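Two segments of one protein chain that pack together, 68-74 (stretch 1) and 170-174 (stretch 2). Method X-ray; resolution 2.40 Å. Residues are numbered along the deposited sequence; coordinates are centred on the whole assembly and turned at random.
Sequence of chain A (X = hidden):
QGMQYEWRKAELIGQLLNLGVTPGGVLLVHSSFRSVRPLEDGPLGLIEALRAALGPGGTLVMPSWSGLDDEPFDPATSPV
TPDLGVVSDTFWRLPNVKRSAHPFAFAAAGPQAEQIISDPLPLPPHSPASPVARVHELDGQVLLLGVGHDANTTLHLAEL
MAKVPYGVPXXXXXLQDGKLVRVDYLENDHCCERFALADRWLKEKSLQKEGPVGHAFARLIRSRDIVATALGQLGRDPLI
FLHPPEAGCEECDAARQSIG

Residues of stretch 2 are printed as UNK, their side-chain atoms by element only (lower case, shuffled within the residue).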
ATOM      1  N   LEU A  68      -5.085  -7.080  13.814  1.00 84.88           N
ATOM      2  CA  LEU A  68      -5.764  -7.640  14.977  1.00 90.70           C
ATOM      3  C   LEU A  68      -7.018  -6.821  15.258  1.00 97.96           C
ATOM      4  O   LEU A  68      -6.933  -5.694  15.756  1.00 96.39           O
ATOM      5  CB  LEU A  68      -4.833  -7.650  16.187  1.00 89.49           C
ATOM      6  CG  LEU A  68      -3.426  -8.209  15.965  1.00 85.20           C
ATOM      7  CD1 LEU A  68      -2.479  -7.709  17.044  1.00 86.23           C
ATOM      8  CD2 LEU A  68      -3.449  -9.730  15.928  1.00 83.89           C
ATOM      9  N   ASP A  69      -8.184  -7.384  14.939  1.00103.35           N
ATOM     10  CA  ASP A  69      -9.450  -6.694  15.148  1.00105.04           C
ATOM     11  C   ASP A  69      -9.881  -6.660  16.608  1.00113.01           C
ATOM     12  O   ASP A  69     -10.776  -5.881  16.953  1.00114.30           O
ATOM     13  CB  ASP A  69     -10.553  -7.351  14.312  1.00103.66           C
ATOM     14  CG  ASP A  69     -10.220  -7.392  12.832  1.00102.64           C
ATOM     15  OD1 ASP A  69      -9.212  -6.775  12.427  1.00 99.88           O
ATOM     16  OD2 ASP A  69     -10.972  -8.041  12.074  1.00103.50           O
ATOM     17  N   ASP A  70      -9.274  -7.478  17.468  1.00117.66           N
ATOM     18  CA  ASP A  70      -9.649  -7.547  18.875  1.00122.15           C
ATOM     19  C   ASP A  70      -8.704  -6.780  19.788  1.00119.21           C
ATOM     20  O   ASP A  70      -9.031  -6.581  20.964  1.00118.55           O
ATOM     21  CB  ASP A  70      -9.713  -9.011  19.333  1.00123.41           C
ATOM     22  CG  ASP A  70     -10.574  -9.869  18.429  1.00121.57           C
ATOM     23  OD1 ASP A  70     -11.566  -9.348  17.879  1.00120.49           O
ATOM     24  OD2 ASP A  70     -10.256 -11.067  18.267  1.00121.37           O
ATOM     25  N   GLU A  71      -7.551  -6.345  19.284  1.00115.12           N
ATOM     26  CA  GLU A  71      -6.559  -5.659  20.090  1.00113.85           C
ATOM     27  C   GLU A  71      -6.509  -4.178  19.739  1.00112.02           C
ATOM     28  O   GLU A  71      -6.544  -3.820  18.557  1.00110.64           O
ATOM     29  CB  GLU A  71      -5.169  -6.275  19.879  1.00110.41           C
ATOM     30  CG  GLU A  71      -4.134  -5.871  20.913  1.00112.00           C
ATOM     31  CD  GLU A  71      -2.843  -6.652  20.774  1.00111.76           C
ATOM     32  OE1 GLU A  71      -2.741  -7.744  21.371  1.00115.11           O
ATOM     33  OE2 GLU A  71      -1.933  -6.178  20.063  1.00107.54           O
ATOM     34  N   PRO A  72      -6.442  -3.298  20.735  1.00110.93           N
ATOM     35  CA  PRO A  72      -6.253  -1.875  20.442  1.00105.82           C
ATOM     36  C   PRO A  72      -4.884  -1.619  19.833  1.00 98.39           C
ATOM     37  O   PRO A  72      -3.926  -2.364  20.057  1.00102.21           O
ATOM     38  CB  PRO A  72      -6.388  -1.206  21.815  1.00109.42           C
ATOM     39  CG  PRO A  72      -6.077  -2.290  22.797  1.00113.49           C
ATOM     40  CD  PRO A  72      -6.590  -3.554  22.178  1.00114.24           C
ATOM     41  N   PHE A  73      -4.802  -0.551  19.048  1.00 93.59           N
ATOM     42  CA  PHE A  73      -3.591  -0.209  18.317  1.00 83.80           C
ATOM     43  C   PHE A  73      -2.834   0.904  19.030  1.00 80.52           C
ATOM     44  O   PHE A  73      -3.433   1.881  19.491  1.00 81.57           O
ATOM     45  CB  PHE A  73      -3.924   0.222  16.888  1.00 74.35           C
ATOM     46  CG  PHE A  73      -2.718   0.511  16.045  1.00 72.30           C
ATOM     47  CD1 PHE A  73      -2.232   1.802  15.923  1.00 68.58           C
ATOM     48  CD2 PHE A  73      -2.067  -0.510  15.375  1.00 70.54           C
ATOM     49  CE1 PHE A  73      -1.121   2.066  15.148  1.00 64.99           C
ATOM     50  CE2 PHE A  73      -0.955  -0.251  14.599  1.00 64.27           C
ATOM     51  CZ  PHE A  73      -0.481   1.038  14.486  1.00 62.83           C
ATOM     52  N   ASP A  74      -1.513   0.752  19.112  1.00 76.95           N
ATOM     53  CA  ASP A  74      -0.638   1.769  19.687  1.00 78.54           C
ATOM     54  C   ASP A  74       0.477   2.052  18.691  1.00 75.68           C
ATOM     55  O   ASP A  74       1.226   1.124  18.324  1.00 70.20           O
ATOM     56  CB  ASP A  74      -0.063   1.324  21.035  1.00 80.76           C
ATOM     57  CG  ASP A  74       1.037   2.248  21.530  1.00 83.15           C
ATOM     58  OD1 ASP A  74       0.823   3.478  21.543  1.00 83.66           O
ATOM     59  OD2 ASP A  74       2.116   1.746  21.904  1.00 84.92           O
ATOM     60  N   UNK A 170     -16.878  -5.719   8.851  1.00100.15           N
ATOM     61  CA  UNK A 170     -15.670  -5.985   9.620  1.00101.25           C
ATOM     62  C   UNK A 170     -15.775  -5.240  10.952  1.00101.17           C
ATOM     63  O   UNK A 170     -16.809  -4.647  11.272  1.00101.78           O
ATOM     64  c   UNK A 170     -14.119  -9.212   5.793  1.00 94.71           C
ATOM     65  c   UNK A 170     -13.715  -7.719   7.716  1.00 98.71           C
ATOM     66  c   UNK A 170     -14.259  -6.316   7.503  1.00 96.16           C
ATOM     67  n   UNK A 170     -14.475  -8.726   6.978  1.00 99.94           N
ATOM     68  n   UNK A 170     -14.872 -10.126   5.197  1.00 94.73           N
ATOM     69  c   UNK A 170     -14.427  -5.578   8.825  1.00 97.75           C
ATOM     70  n   UNK A 170     -13.011  -8.785   5.205  1.00 90.08           N
ATOM     71  N   UNK A 171     -14.698  -5.268  11.731  1.00102.02           N
ATOM     72  CA  UNK A 171     -14.701  -4.585  13.018  1.00104.24           C
ATOM     73  C   UNK A 171     -13.267  -4.352  13.470  1.00103.92           C
ATOM     74  O   UNK A 171     -12.318  -4.914  12.920  1.00100.99           O
ATOM     75  c   UNK A 171     -13.928  -6.746  15.633  1.00106.75           C
ATOM     76  c   UNK A 171     -14.769  -6.587  14.584  1.00106.33           C
ATOM     77  n   UNK A 171     -13.555  -8.068  15.657  1.00107.98           N
ATOM     78  c   UNK A 171     -15.487  -5.377  14.070  1.00106.64           C
ATOM     79  c   UNK A 171     -14.148  -8.699  14.659  1.00107.53           C
ATOM     80  n   UNK A 171     -14.887  -7.827  13.996  1.00106.25           N
ATOM     81  N   UNK A 172     -13.129  -3.504  14.489  1.00106.44           N
ATOM     82  CA  UNK A 172     -11.843  -3.202  15.098  1.00103.93           C
ATOM     83  C   UNK A 172     -12.089  -2.767  16.539  1.00103.82           C
ATOM     84  O   UNK A 172     -13.231  -2.704  17.003  1.00103.36           O
ATOM     85  c   UNK A 172     -11.087  -2.132  14.301  1.00 97.04           C
ATOM     86  s   UNK A 172     -11.804  -0.475  14.394  1.00 96.05           S
ATOM     87  N   UNK A 173     -11.005  -2.458  17.248  1.00101.68           N
ATOM     88  CA  UNK A 173     -11.072  -2.108  18.660  1.00105.60           C
ATOM     89  C   UNK A 173     -10.326  -0.805  18.903  1.00107.16           C
ATOM     90  O   UNK A 173      -9.168  -0.664  18.498  1.00106.51           O
ATOM     91  c   UNK A 173     -10.210  -2.716  20.942  1.00106.89           C
ATOM     92  o   UNK A 173     -11.412  -4.315  19.599  1.00106.47           O
ATOM     93  c   UNK A 173     -10.486  -3.224  19.534  1.00104.22           C
ATOM     94  N   UNK A 174     -10.992   0.140  19.565  1.00109.27           N
ATOM     95  CA  UNK A 174     -10.392   1.405  19.964  1.00108.39           C
ATOM     96  C   UNK A 174     -10.692   1.634  21.441  1.00115.91           C
ATOM     97  O   UNK A 174     -11.733   1.215  21.956  1.00123.03           O
ATOM     98  c   UNK A 174     -12.360   2.896  19.396  1.00103.44           C
ATOM     99  c   UNK A 174     -10.022   3.827  19.301  1.00 97.39           C
ATOM    100  c   UNK A 174      -8.860   3.919  18.333  1.00 91.36           C
ATOM    101  c   UNK A 174     -10.899   2.586  19.100  1.00102.14           C
TER

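Position 170 carries seven side-chain atoms, four carbons and three nitrogens. Three carbons run in a row to a nitrogen, which is bonded to a fourth carbon holding the other two nitrogens. That terminal group is a guanidinium, so the residue is Arg170. Its nearest side-chain approach is CD of Arg170 to OD2 of Asp69, 5.2 Å, and the identification therefore rests on covalent connectivity alone.

Position 171 has four carbons and two nitrogens. One carbon leads from CA into a five-membered ring of three carbons and two nitrogens, with a single carbon between the nitrogens: an imidazole. CB of Asp69 lies over one face, 3.8 Å from the ring centroid and 29° off the ring normal, a CH-pi contact. At the ring edge, near its plane, sits OD1 of Asp70. The residue is His171, with chi1 at 75° (p). Its NE2 donates a hydrogen bond to Asp70 OD1 at 3.2 Å, and the N-H...acceptor angle of 177° makes the approach almost perfectly linear.

Position 172 has just two side-chain atoms, a carbon and a sulfur. The sulfur ends the chain with no further carbon, which excludes methionine and gives Cys172. Its backbone does more here than its thiol: CA lies 3.4 Å from Asp69 O, with an angle of 130° at the hydrogen, a CA-H...O contact. The nearest side-chain approach is CB of Cys172 to Asp69 O, 4.6 Å.

Position 173 has two carbons and one oxygen, CB being forked between the oxygen and a methyl. CB points toward stretch 1, and the oxygen is 3.1 Å from Asp69 O. A beta-branched hydroxyl of this size is Thr173. OG1 donates a hydrogen bond to that carbonyl, while CG2 packs 3.9 Å from CD of Pro72.

Position 174 has four carbons, forked at the first, with one arm two carbons long. The fork at CB distinguishes it from leucine, so this is Ile174. CB points away, and although the end of the side chain comes nearer, CD1 of Ile174 remains 5.9 Å from Phe73 O.

The contact joins an irregular segment to a strand and buries 329 Å² in total. Asp69 is its pivot: its CB covers the imidazole face while its carbonyl accepts the threonine hydroxyl. Asp69 O is also 3.4 Å from Thr173 N, but the poor angle rules out a hydrogen bond there. Asp70 secures the imidazole edge, and Pro72 adds apolar packing beside Thr173. Two side-chain hydrogen bonds thus anchor the loop without a backbone-to-backbone hydrogen bond between the stretches.

Stretch 2, residues 170-174: RHCTI
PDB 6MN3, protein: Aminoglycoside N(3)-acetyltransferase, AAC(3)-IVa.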